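Local coordinates for protein ARF-like GTPase (Chlamydomonas reinhardtii, PDB 4M9Q) that belongs to the ADP-ribosylation factor family of small GTPases, with the P-loop NTPase fold, and is modelled with phosphoaminophosphonic acid-guanylate ester and a magnesium ion, at residues Thr19-Ile24 and Ile50-Leu55; Thr41-Gly46 and Asp160-Leu165; His73-Val78 and Gln101-Lys106. All coordinates share one frame; numbering follows the deposited sequence.

All three contacts pack elements around the central sheet of the G domain. Interactions 1 and 2 adjoin, their centres about 10 Å apart: Val52 N lies 2.7 Å from Thr41 O, a probable hydrogen bond between the neighbouring antiparallel strands 48-55 and 38-45. Interaction 3 sits about 15 Å, centre to centre, from each of the others. Leu165 ties it to interaction 2, its CD2 packing 3.4 Å from Ala74 CB, whereas the link to interaction 1 is a loose touch between Leu20 and Val78. Interaction 1 reaches the bound nucleotide analogue through Thr19; in interaction 3, the side chain of Ile75 stays about 13 Å from that ligand.

Interaction 1. Residues Thr19-Ile24 and Ile50-Leu55; sequences TLLNSI and IEVFDL. With GNP (phosphoaminophosphonic acid-guanylate ester), chain D.
Leu21 lays its two methyls on strand 50-55, one on Val52 and the other on Asp54. CD1 meets Val52 CG1 tip to tip at 3.9 Å, an ordinary apolar contact. CD2 comes in obliquely against the CB of Asp54, 3.7 Å away, so it touches the methylene and not the carboxylate. With CG anti to the backbone N (chi1 -170°), the leucine reaches away from its helix and both branches arrive at the strand. Nothing polar bridges the two segments. The carboxylate of Asp54 looks elsewhere: OD2 is hydrogen-bonded with Thr18 OG1 and Asn39 ND2, and the side chain lies about 4 Å from the magnesium ion, whose site includes Thr18 and Thr35.

Two residues earlier in the helix, Thr19 holds the ligand. Its backbone N donates to O2A of GNP at 2.8 Å with an N-H...O angle of 160°, and OG1 donates to the same oxygen at 2.7 Å. Holding OG1 beside the backbone N (chi1 -50°) is what lets both donors converge on one phosphate oxygen.

The P-loop runs into helix 17-24, as in other small GTPases, and the helix lies against the sheet here: Leu21 also rests on Leu9 of strand 3-10 and Thr41 of strand 38-45, while Leu20 and Ile24 pack on Leu158 of helix 157-190.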
loop_
_atom_site.group_PDB
_atom_site.type_symbol
_atom_site.label_atom_id
_atom_site.label_comp_id
_atom_site.label_asym_id
_atom_site.label_seq_id
_atom_site.Cartn_x
_atom_site.Cartn_y
_atom_site.Cartn_z
ATOM N N THR A 19 -7.691 -7.572 -4.539
ATOM C CA THR A 19 -7.335 -8.408 -5.696
ATOM C C THR A 19 -5.814 -8.462 -5.861
ATOM O O THR A 19 -5.234 -9.478 -6.171
ATOM C CB THR A 19 -7.988 -7.868 -6.967
ATOM O OG1 THR A 19 -9.397 -7.651 -6.724
ATOM C CG2 THR A 19 -7.821 -8.851 -8.174
ATOM N N LEU A 20 -5.164 -7.344 -5.611
ATOM C CA LEU A 20 -3.723 -7.274 -5.738
ATOM C C LEU A 20 -3.062 -8.133 -4.671
ATOM O O LEU A 20 -2.169 -8.926 -4.932
ATOM C CB LEU A 20 -3.281 -5.831 -5.658
ATOM C CG LEU A 20 -1.811 -5.610 -5.968
ATOM C CD1 LEU A 20 -1.670 -4.269 -6.695
ATOM C CD2 LEU A 20 -1.019 -5.682 -4.670
ATOM N N LEU A 21 -3.575 -8.066 -3.469
ATOM C CA LEU A 21 -3.046 -8.913 -2.425
ATOM C C LEU A 21 -3.186 -10.379 -2.735
ATOM O O LEU A 21 -2.233 -11.115 -2.577
ATOM C CB LEU A 21 -3.749 -8.640 -1.117
ATOM C CG LEU A 21 -3.053 -9.343 0.042
ATOM C CD1 LEU A 21 -1.542 -9.059 -0.069
ATOM C CD2 LEU A 21 -3.653 -8.927 1.372
ATOM N N ASN A 22 -4.373 -10.815 -3.149
ATOM C CA ASN A 22 -4.568 -12.173 -3.617
ATOM C C ASN A 22 -3.560 -12.520 -4.694
ATOM O O ASN A 22 -2.853 -13.494 -4.566
ATOM C CB ASN A 22 -6.002 -12.425 -4.142
ATOM C CG ASN A 22 -7.060 -12.330 -3.039
ATOM O OD1 ASN A 22 -6.756 -12.457 -1.830
ATOM N ND2 ASN A 22 -8.296 -12.072 -3.434
ATOM N N SER A 23 -3.445 -11.711 -5.730
ATOM C CA SER A 23 -2.589 -12.061 -6.861
ATOM C C SER A 23 -1.127 -12.097 -6.492
ATOM O O SER A 23 -0.348 -12.813 -7.094
ATOM C CB SER A 23 -2.809 -11.077 -8.007
ATOM O OG SER A 23 -4.105 -11.301 -8.566
ATOM N N ILE A 24 -0.746 -11.307 -5.503
ATOM C CA ILE A 24 0.654 -11.265 -5.095
ATOM C C ILE A 24 1.031 -12.534 -4.340
ATOM O O ILE A 24 2.189 -12.959 -4.399
ATOM C CB ILE A 24 0.969 -9.992 -4.308
ATOM C CG1 ILE A 24 2.294 -9.418 -4.693
ATOM C CG2 ILE A 24 0.957 -10.227 -2.834
ATOM C CD1 ILE A 24 2.368 -7.955 -4.315
ATOM N N ILE A 50 7.162 -10.430 5.240
ATOM C CA ILE A 50 6.389 -9.188 5.069
ATOM C C ILE A 50 4.953 -9.433 5.488
ATOM O O ILE A 50 4.261 -10.253 4.890
ATOM C CB ILE A 50 6.456 -8.705 3.606
ATOM C CG1 ILE A 50 7.927 -8.403 3.238
ATOM C CG2 ILE A 50 5.697 -7.428 3.441
ATOM C CD1 ILE A 50 8.253 -8.680 1.824
ATOM N N GLU A 51 4.535 -8.742 6.542
ATOM C CA GLU A 51 3.169 -8.691 6.970
ATOM C C GLU A 51 2.429 -7.601 6.189
ATOM O O GLU A 51 2.819 -6.420 6.255
ATOM C CB GLU A 51 3.153 -8.376 8.433
ATOM C CG GLU A 51 1.848 -8.718 9.134
ATOM C CD GLU A 51 1.931 -8.503 10.669
ATOM O OE1 GLU A 51 2.540 -7.503 11.173
ATOM O OE2 GLU A 51 1.388 -9.361 11.396
ATOM N N VAL A 52 1.392 -7.995 5.439
ATOM C CA VAL A 52 0.607 -7.054 4.668
ATOM C C VAL A 52 -0.805 -6.860 5.211
ATOM O O VAL A 52 -1.547 -7.792 5.329
ATOM C CB VAL A 52 0.483 -7.494 3.209
ATOM C CG1 VAL A 52 -0.096 -6.372 2.380
ATOM C CG2 VAL A 52 1.844 -7.890 2.681
ATOM N N PHE A 53 -1.159 -5.633 5.541
ATOM C CA PHE A 53 -2.510 -5.285 5.986
ATOM C C PHE A 53 -3.304 -4.625 4.834
ATOM O O PHE A 53 -2.980 -3.543 4.395
ATOM C CB PHE A 53 -2.414 -4.359 7.161
ATOM C CG PHE A 53 -1.935 -5.032 8.413
ATOM C CD1 PHE A 53 -0.661 -4.789 8.922
ATOM C CD2 PHE A 53 -2.779 -5.899 9.116
ATOM C CE1 PHE A 53 -0.249 -5.377 10.094
ATOM C CE2 PHE A 53 -2.336 -6.528 10.290
ATOM C CZ PHE A 53 -1.062 -6.266 10.777
ATOM N N ASP A 54 -4.313 -5.319 4.343
ATOM C CA ASP A 54 -5.159 -4.814 3.287
ATOM C C ASP A 54 -6.369 -4.139 3.932
ATOM O O ASP A 54 -7.238 -4.803 4.445
ATOM C CB ASP A 54 -5.552 -5.977 2.379
ATOM C CG ASP A 54 -6.749 -5.662 1.482
ATOM O OD1 ASP A 54 -6.961 -4.486 1.102
ATOM O OD2 ASP A 54 -7.493 -6.608 1.141
ATOM N N LEU A 55 -6.390 -2.820 3.962
ATOM C CA LEU A 55 -7.428 -2.078 4.637
ATOM C C LEU A 55 -8.491 -1.670 3.646
ATOM O O LEU A 55 -8.180 -1.344 2.505
ATOM C CB LEU A 55 -6.835 -0.821 5.249
ATOM C CG LEU A 55 -6.139 -0.971 6.601
ATOM C CD1 LEU A 55 -5.762 -2.423 6.935
ATOM C CD2 LEU A 55 -4.944 -0.050 6.712
HETATM P PG GNP D . -12.171 -1.903 -1.056
HETATM O O1G GNP D . -11.989 -3.355 -0.361
HETATM O O2G GNP D . -11.011 -0.928 -0.654
HETATM O O3G GNP D . -13.600 -1.428 -0.736
HETATM N N3B GNP D . -11.925 -2.133 -2.722
HETATM P PB GNP D . -10.510 -2.918 -3.209
HETATM O O1B GNP D . -10.049 -4.070 -2.176
HETATM O O2B GNP D . -9.477 -1.843 -3.401
HETATM O O3A GNP D . -10.956 -3.486 -4.624
HETATM P PA GNP D . -11.010 -5.003 -5.101
HETATM O O1A GNP D . -12.162 -5.512 -4.325
HETATM O O2A GNP D . -9.637 -5.563 -4.976
HETATM O "O5'" GNP D . -11.366 -4.748 -6.637
HETATM C "C5'" GNP D . -12.463 -3.865 -6.973
HETATM C "C4'" GNP D . -13.084 -4.270 -8.336
HETATM O "O4'" GNP D . -12.056 -4.086 -9.320
HETATM C "C3'" GNP D . -13.410 -5.751 -8.459
HETATM O "O3'" GNP D . -14.365 -6.022 -9.482
HETATM C "C2'" GNP D . -12.156 -6.350 -8.998
HETATM O "O2'" GNP D . -12.326 -7.546 -9.699
HETATM C "C1'" GNP D . -11.755 -5.299 -9.985
HETATM N N9 GNP D . -10.346 -5.302 -10.391
HETATM C C8 GNP D . -9.311 -5.352 -9.555
HETATM N N7 GNP D . -8.156 -5.270 -10.230
HETATM C C5 GNP D . -8.455 -5.187 -11.531
HETATM C C6 GNP D . -7.651 -5.103 -12.762
HETATM O O6 GNP D . -6.406 -5.105 -12.735
HETATM N N1 GNP D . -8.305 -5.008 -13.900
HETATM C C2 GNP D . -9.673 -4.999 -13.973
HETATM N N2 GNP D . -10.213 -4.918 -15.191
HETATM N N3 GNP D . -10.487 -5.075 -12.888
HETATM C C4 GNP D . -9.910 -5.205 -11.646
#

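Interaction 2. Residues Thr41-Gly46 and Asp160-Leu165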
loop_
_atom_site.group_PDB
_atom_site.type_symbol
_atom_site.label_atom_id
_atom_site.label_comp_id
_atom_site.label_asym_id
_atom_site.label_seq_id
_atom_site.Cartn_x
_atom_site.Cartn_y
_atom_site.Cartn_z
ATOM N N THR A 41 -2.076 -10.801 5.548
ATOM C CA THR A 41 -1.316 -12.000 5.215
ATOM C C THR A 41 0.191 -11.739 5.281
ATOM O O THR A 41 0.625 -10.631 5.524
ATOM C CB THR A 41 -1.739 -12.518 3.842
ATOM O OG1 THR A 41 -0.676 -12.382 2.908
ATOM C CG2 THR A 41 -2.890 -11.703 3.343
ATOM N N THR A 42 0.958 -12.789 5.047
ATOM C CA THR A 42 2.384 -12.760 5.146
ATOM C C THR A 42 3.015 -13.249 3.863
ATOM O O THR A 42 2.519 -14.168 3.248
ATOM C CB THR A 42 2.846 -13.608 6.314
ATOM O OG1 THR A 42 2.532 -12.920 7.533
ATOM C CG2 THR A 42 4.352 -13.846 6.225
ATOM N N LEU A 43 4.068 -12.554 3.437
ATOM C CA LEU A 43 4.764 -12.831 2.197
ATOM C C LEU A 43 6.234 -13.009 2.495
ATOM O O LEU A 43 6.752 -12.390 3.406
ATOM C CB LEU A 43 4.698 -11.608 1.226
ATOM C CG LEU A 43 3.358 -11.086 0.767
ATOM C CD1 LEU A 43 3.556 -9.981 -0.235
ATOM C CD2 LEU A 43 2.530 -12.179 0.143
ATOM N N ASN A 44 6.923 -13.734 1.631
ATOM C CA ASN A 44 8.383 -13.783 1.635
ATOM C C ASN A 44 8.954 -12.987 0.460
ATOM O O ASN A 44 8.443 -13.057 -0.634
ATOM C CB ASN A 44 8.816 -15.225 1.577
ATOM C CG ASN A 44 8.456 -15.956 2.826
ATOM O OD1 ASN A 44 8.406 -15.349 3.892
ATOM N ND2 ASN A 44 8.195 -17.244 2.720
ATOM N N GLU A 45 9.934 -12.147 0.716
ATOM C CA GLU A 45 10.602 -11.412 -0.350
ATOM C C GLU A 45 12.011 -11.141 0.066
ATOM O O GLU A 45 12.243 -10.422 1.038
ATOM C CB GLU A 45 9.927 -10.091 -0.622
ATOM C CG GLU A 45 10.541 -9.286 -1.782
ATOM C CD GLU A 45 10.657 -10.056 -3.090
ATOM O OE1 GLU A 45 9.622 -10.466 -3.673
ATOM O OE2 GLU A 45 11.821 -10.253 -3.538
ATOM N N GLY A 46 12.935 -11.766 -0.658
ATOM C CA GLY A 46 14.282 -11.871 -0.248
ATOM C C GLY A 46 14.359 -12.390 1.162
ATOM O O GLY A 46 13.810 -13.440 1.500
ATOM N N ASP A 160 7.729 -6.948 -8.914
ATOM C CA ASP A 160 8.692 -5.886 -9.216
ATOM C C ASP A 160 8.485 -4.713 -8.272
ATOM O O ASP A 160 9.419 -4.214 -7.646
ATOM C CB ASP A 160 8.582 -5.419 -10.633
ATOM C CG ASP A 160 9.032 -6.478 -11.651
ATOM O OD1 ASP A 160 9.651 -7.516 -11.250
ATOM O OD2 ASP A 160 8.742 -6.269 -12.869
ATOM N N GLY A 161 7.247 -4.309 -8.107
ATOM C CA GLY A 161 6.932 -3.206 -7.202
ATOM C C GLY A 161 7.273 -3.574 -5.776
ATOM O O GLY A 161 7.942 -2.822 -5.091
ATOM N N LEU A 162 6.884 -4.773 -5.348
ATOM C CA LEU A 162 7.234 -5.245 -4.005
ATOM C C LEU A 162 8.737 -5.269 -3.778
ATOM O O LEU A 162 9.202 -4.828 -2.735
ATOM C CB LEU A 162 6.607 -6.611 -3.721
ATOM C CG LEU A 162 6.715 -7.111 -2.300
ATOM C CD1 LEU A 162 6.077 -6.128 -1.346
ATOM C CD2 LEU A 162 6.048 -8.465 -2.166
ATOM N N LYS A 163 9.498 -5.731 -4.764
ATOM C CA LYS A 163 10.961 -5.829 -4.617
ATOM C C LYS A 163 11.607 -4.448 -4.506
ATOM O O LYS A 163 12.565 -4.274 -3.780
ATOM C CB LYS A 163 11.602 -6.531 -5.820
ATOM C CG LYS A 163 11.640 -8.041 -5.720
ATOM C CD LYS A 163 12.008 -8.734 -7.050
ATOM C CE LYS A 163 12.315 -10.211 -6.806
ATOM N NZ LYS A 163 13.648 -10.441 -6.107
ATOM N N TRP A 164 11.100 -3.477 -5.262
ATOM C CA TRP A 164 11.581 -2.112 -5.111
ATOM C C TRP A 164 11.283 -1.617 -3.696
ATOM O O TRP A 164 12.119 -0.975 -3.082
ATOM C CB TRP A 164 10.933 -1.202 -6.120
ATOM C CG TRP A 164 11.299 0.219 -5.858
ATOM C CD1 TRP A 164 12.457 0.905 -6.277
ATOM C CD2 TRP A 164 10.581 1.175 -5.039
ATOM N NE1 TRP A 164 12.456 2.183 -5.799
ATOM C CE2 TRP A 164 11.369 2.402 -5.043
ATOM C CE3 TRP A 164 9.418 1.152 -4.379
ATOM C CZ2 TRP A 164 10.963 3.519 -4.396
ATOM C CZ3 TRP A 164 9.022 2.288 -3.690
ATOM C CH2 TRP A 164 9.797 3.439 -3.694
ATOM N N LEU A 165 10.093 -1.911 -3.168
ATOM C CA LEU A 165 9.720 -1.420 -1.841
ATOM C C LEU A 165 10.638 -2.042 -0.801
ATOM O O LEU A 165 11.203 -1.340 0.044
ATOM C CB LEU A 165 8.302 -1.823 -1.455
ATOM C CG LEU A 165 7.308 -0.825 -0.895
ATOM C CD1 LEU A 165 6.288 -1.551 -0.035
ATOM C CD2 LEU A 165 7.946 0.310 -0.192
#
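Glu45 spreads its carboxylate between two basic side chains, OE2 forming a salt bridge with Lys163 NZ and OE1 another with Arg159 NH1. The first of these is 3.2 Å long, and the hydrogen bond within it is weak. Arg159 NH1 is also hydrogen-bonded to Asn44 O, so a single guanidinium nitrogen holds both the strand backbone and the glutamate. Two positive groups around one carboxylate would be expected to keep it charged.

The glutamate comes off the strand with CG anti to the backbone N (chi1 -177°), then bends at its second torsion, which brings the carboxylate against the side of the lysine. The two side chains cross at about a right angle. OE2 lies against the aliphatic stem, 3.1 Å from Lys163 CG. Lys163 runs on nearly straight as far as CE and turns only at its last torsion (chi4 -73°), which brings NZ back to the same oxygen. Lys163 is exposed, whereas Glu45 is buried.

Deeper in, the contact is apolar. Leu43 CD1 and Leu162 CD2 meet at 3.5 Å, with the two leucines slanting across each other. The same CD2 of Leu162 is also the part of that residue closest to Glu45, 4.4 Å from OE1, so it fits between leucine and carboxylate.

The axes of strand 41-45 and helix 160-165 pass 10.0 Å apart, with an angle of 77° between their directions, so the helix lies nearly crosswise to this edge strand of the sheet. Leu43 continues the packing onto Ile50 and Val52 of strand 48-55 and onto Ile24 of helix 17-24, joining both helices to the sheet.

Interaction 3. Residues His73-Val78 and Gln101-Lys106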
loop_
_atom_site.group_PDB
_atom_site.type_symbol
_atom_site.label_atom_id
_atom_site.label_comp_id
_atom_site.label_asym_id
_atom_site.label_seq_id
_atom_site.Cartn_x
_atom_site.Cartn_y
_atom_site.Cartn_z
ATOM N N HIS A 73 6.301 -0.058 8.012
ATOM C CA HIS A 73 7.579 0.371 7.518
ATOM C C HIS A 73 7.426 1.046 6.198
ATOM O O HIS A 73 8.297 1.822 5.820
ATOM C CB HIS A 73 8.491 -0.796 7.312
ATOM C CG HIS A 73 8.901 -1.488 8.576
ATOM N ND1 HIS A 73 8.193 -2.520 9.112
ATOM C CD2 HIS A 73 10.003 -1.308 9.383
ATOM C CE1 HIS A 73 8.792 -2.954 10.214
ATOM N NE2 HIS A 73 9.913 -2.215 10.383
ATOM N N ALA A 74 6.353 0.726 5.457
ATOM C CA ALA A 74 6.171 1.225 4.106
ATOM C C ALA A 74 4.719 1.068 3.722
ATOM O O ALA A 74 3.929 0.397 4.455
ATOM C CB ALA A 74 7.044 0.466 3.127
ATOM N N ILE A 75 4.364 1.661 2.576
ATOM C CA ILE A 75 2.999 1.646 2.082
ATOM C C ILE A 75 2.978 1.131 0.659
ATOM O O ILE A 75 3.894 1.420 -0.098
ATOM C CB ILE A 75 2.430 3.068 2.085
ATOM C CG1 ILE A 75 1.915 3.401 3.482
ATOM C CG2 ILE A 75 1.343 3.236 1.008
ATOM C CD1 ILE A 75 0.856 4.484 3.474
ATOM N N VAL A 76 1.973 0.328 0.308
ATOM C CA VAL A 76 1.644 0.121 -1.073
ATOM C C VAL A 76 0.365 0.949 -1.258
ATOM O O VAL A 76 -0.602 0.710 -0.553
ATOM C CB VAL A 76 1.429 -1.327 -1.399
ATOM C CG1 VAL A 76 0.952 -1.488 -2.832
ATOM C CG2 VAL A 76 2.696 -2.134 -1.168
ATOM N N TYR A 77 0.375 1.946 -2.155
ATOM C CA TYR A 77 -0.798 2.706 -2.464
ATOM C C TYR A 77 -1.284 2.318 -3.861
ATOM O O TYR A 77 -0.510 2.357 -4.822
ATOM C CB TYR A 77 -0.480 4.172 -2.398
ATOM C CG TYR A 77 -1.723 5.046 -2.352
ATOM C CD1 TYR A 77 -2.399 5.240 -1.182
ATOM C CD2 TYR A 77 -2.205 5.659 -3.502
ATOM C CE1 TYR A 77 -3.529 6.007 -1.157
ATOM C CE2 TYR A 77 -3.337 6.416 -3.480
ATOM C CZ TYR A 77 -3.993 6.586 -2.302
ATOM O OH TYR A 77 -5.097 7.369 -2.281
ATOM N N VAL A 78 -2.537 1.901 -3.988
ATOM C CA VAL A 78 -3.072 1.412 -5.231
ATOM C C VAL A 78 -4.072 2.418 -5.757
ATOM O O VAL A 78 -4.956 2.905 -5.034
ATOM C CB VAL A 78 -3.762 0.052 -5.020
ATOM C CG1 VAL A 78 -4.218 -0.556 -6.354
ATOM C CG2 VAL A 78 -2.836 -0.938 -4.299
ATOM N N GLN A 101 2.208 12.069 10.953
ATOM C CA GLN A 101 3.468 12.163 11.665
ATOM C C GLN A 101 4.294 10.885 11.563
ATOM O O GLN A 101 5.517 10.941 11.535
ATOM C CB GLN A 101 3.139 12.545 13.119
ATOM C CG GLN A 101 3.878 11.825 14.229
ATOM C CD GLN A 101 3.288 12.156 15.613
ATOM O OE1 GLN A 101 2.185 11.724 15.966
ATOM N NE2 GLN A 101 4.016 12.937 16.384
ATOM N N PHE A 102 3.624 9.739 11.476
ATOM C CA PHE A 102 4.315 8.460 11.457
ATOM C C PHE A 102 4.758 8.053 10.040
ATOM O O PHE A 102 5.334 6.966 9.859
ATOM C CB PHE A 102 3.412 7.370 12.060
ATOM C CG PHE A 102 2.986 7.635 13.490
ATOM C CD1 PHE A 102 1.631 7.760 13.820
ATOM C CD2 PHE A 102 3.922 7.749 14.491
ATOM C CE1 PHE A 102 1.228 7.998 15.121
ATOM C CE2 PHE A 102 3.533 8.000 15.805
ATOM C CZ PHE A 102 2.184 8.119 16.120
ATOM N N MET A 103 4.479 8.896 9.041
ATOM C CA MET A 103 4.791 8.557 7.667
ATOM C C MET A 103 6.124 9.094 7.212
ATOM O O MET A 103 6.641 8.670 6.198
ATOM C CB MET A 103 3.700 9.021 6.713
ATOM C CG MET A 103 2.676 7.962 6.294
ATOM S SD MET A 103 3.352 6.377 5.743
ATOM C CE MET A 103 3.520 5.782 7.394
ATOM N N ARG A 104 6.715 9.991 7.964
ATOM C CA ARG A 104 7.893 10.687 7.463
ATOM C C ARG A 104 9.000 9.680 7.087
ATOM O O ARG A 104 9.168 8.683 7.735
ATOM C CB ARG A 104 8.278 11.807 8.461
ATOM C CG ARG A 104 9.747 12.143 8.651
ATOM C CD ARG A 104 10.350 11.288 9.761
ATOM N NE ARG A 104 11.293 12.010 10.610
ATOM C CZ ARG A 104 11.937 11.478 11.647
ATOM N NH1 ARG A 104 11.744 10.216 11.989
ATOM N NH2 ARG A 104 12.783 12.230 12.356
ATOM N N ASP A 105 9.663 9.891 5.956
ATOM C CA ASP A 105 10.718 8.968 5.429
ATOM C C ASP A 105 10.340 7.522 5.052
ATOM O O ASP A 105 11.207 6.758 4.678
ATOM C CB ASP A 105 11.936 8.923 6.391
ATOM C CG ASP A 105 12.666 10.292 6.507
ATOM O OD1 ASP A 105 12.725 11.069 5.503
ATOM O OD2 ASP A 105 13.190 10.579 7.607
ATOM N N LYS A 106 9.071 7.125 5.149
ATOM C CA LYS A 106 8.685 5.779 4.765
ATOM C C LYS A 106 8.338 5.748 3.269
ATOM O O LYS A 106 7.697 6.683 2.722
ATOM C CB LYS A 106 7.505 5.312 5.582
ATOM C CG LYS A 106 7.860 5.037 7.035
ATOM C CD LYS A 106 6.651 4.674 7.864
ATOM C CE LYS A 106 6.980 4.483 9.345
ATOM N NZ LYS A 106 5.732 4.251 10.133
#
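Strand 74-78 lies in the middle of the sheet, and the loop 101-106 passes by its beginning, making a type II beta turn from Met103 to Lys106. The turn is closed by Lys106 N donating to Met103 O at 3.1 Å, with Asp105 at positive phi (62°). Together they belong to a beta-alpha-beta crossover of the P-loop NTPase fold: strand 74-80 leads through helix 87-99 and this loop into the neighbouring parallel strand 108-113.

The apolar part of the contact is between Ile75 and Met103. Two conformers are deposited for the isoleucine, so its detail is less certain; in the one described, CD1 lies 3.9 Å from Met103 SD, with the side chains crossing at about a right angle. The bend of Met103 at chi2 sets its sulfur against the isoleucine, while the bend at chi3 turns only the terminal CE. Val97 of helix 87-99 touches both residues.

Lys106 runs its aliphatic stem past the carbonyl of His73, CG being 3.5 Å from His73 O. The chain is extended beyond CG, which carries the ammonium group back over its own loop. There NZ is hydrogen-bonded to Val72 O and salt-bridged to Glu183 of helix 157-190, and it donates to Phe102 O at 2.8 Å, with a C=O...N angle of 156° and the nitrogen tilted 17° from the carbonyl plane.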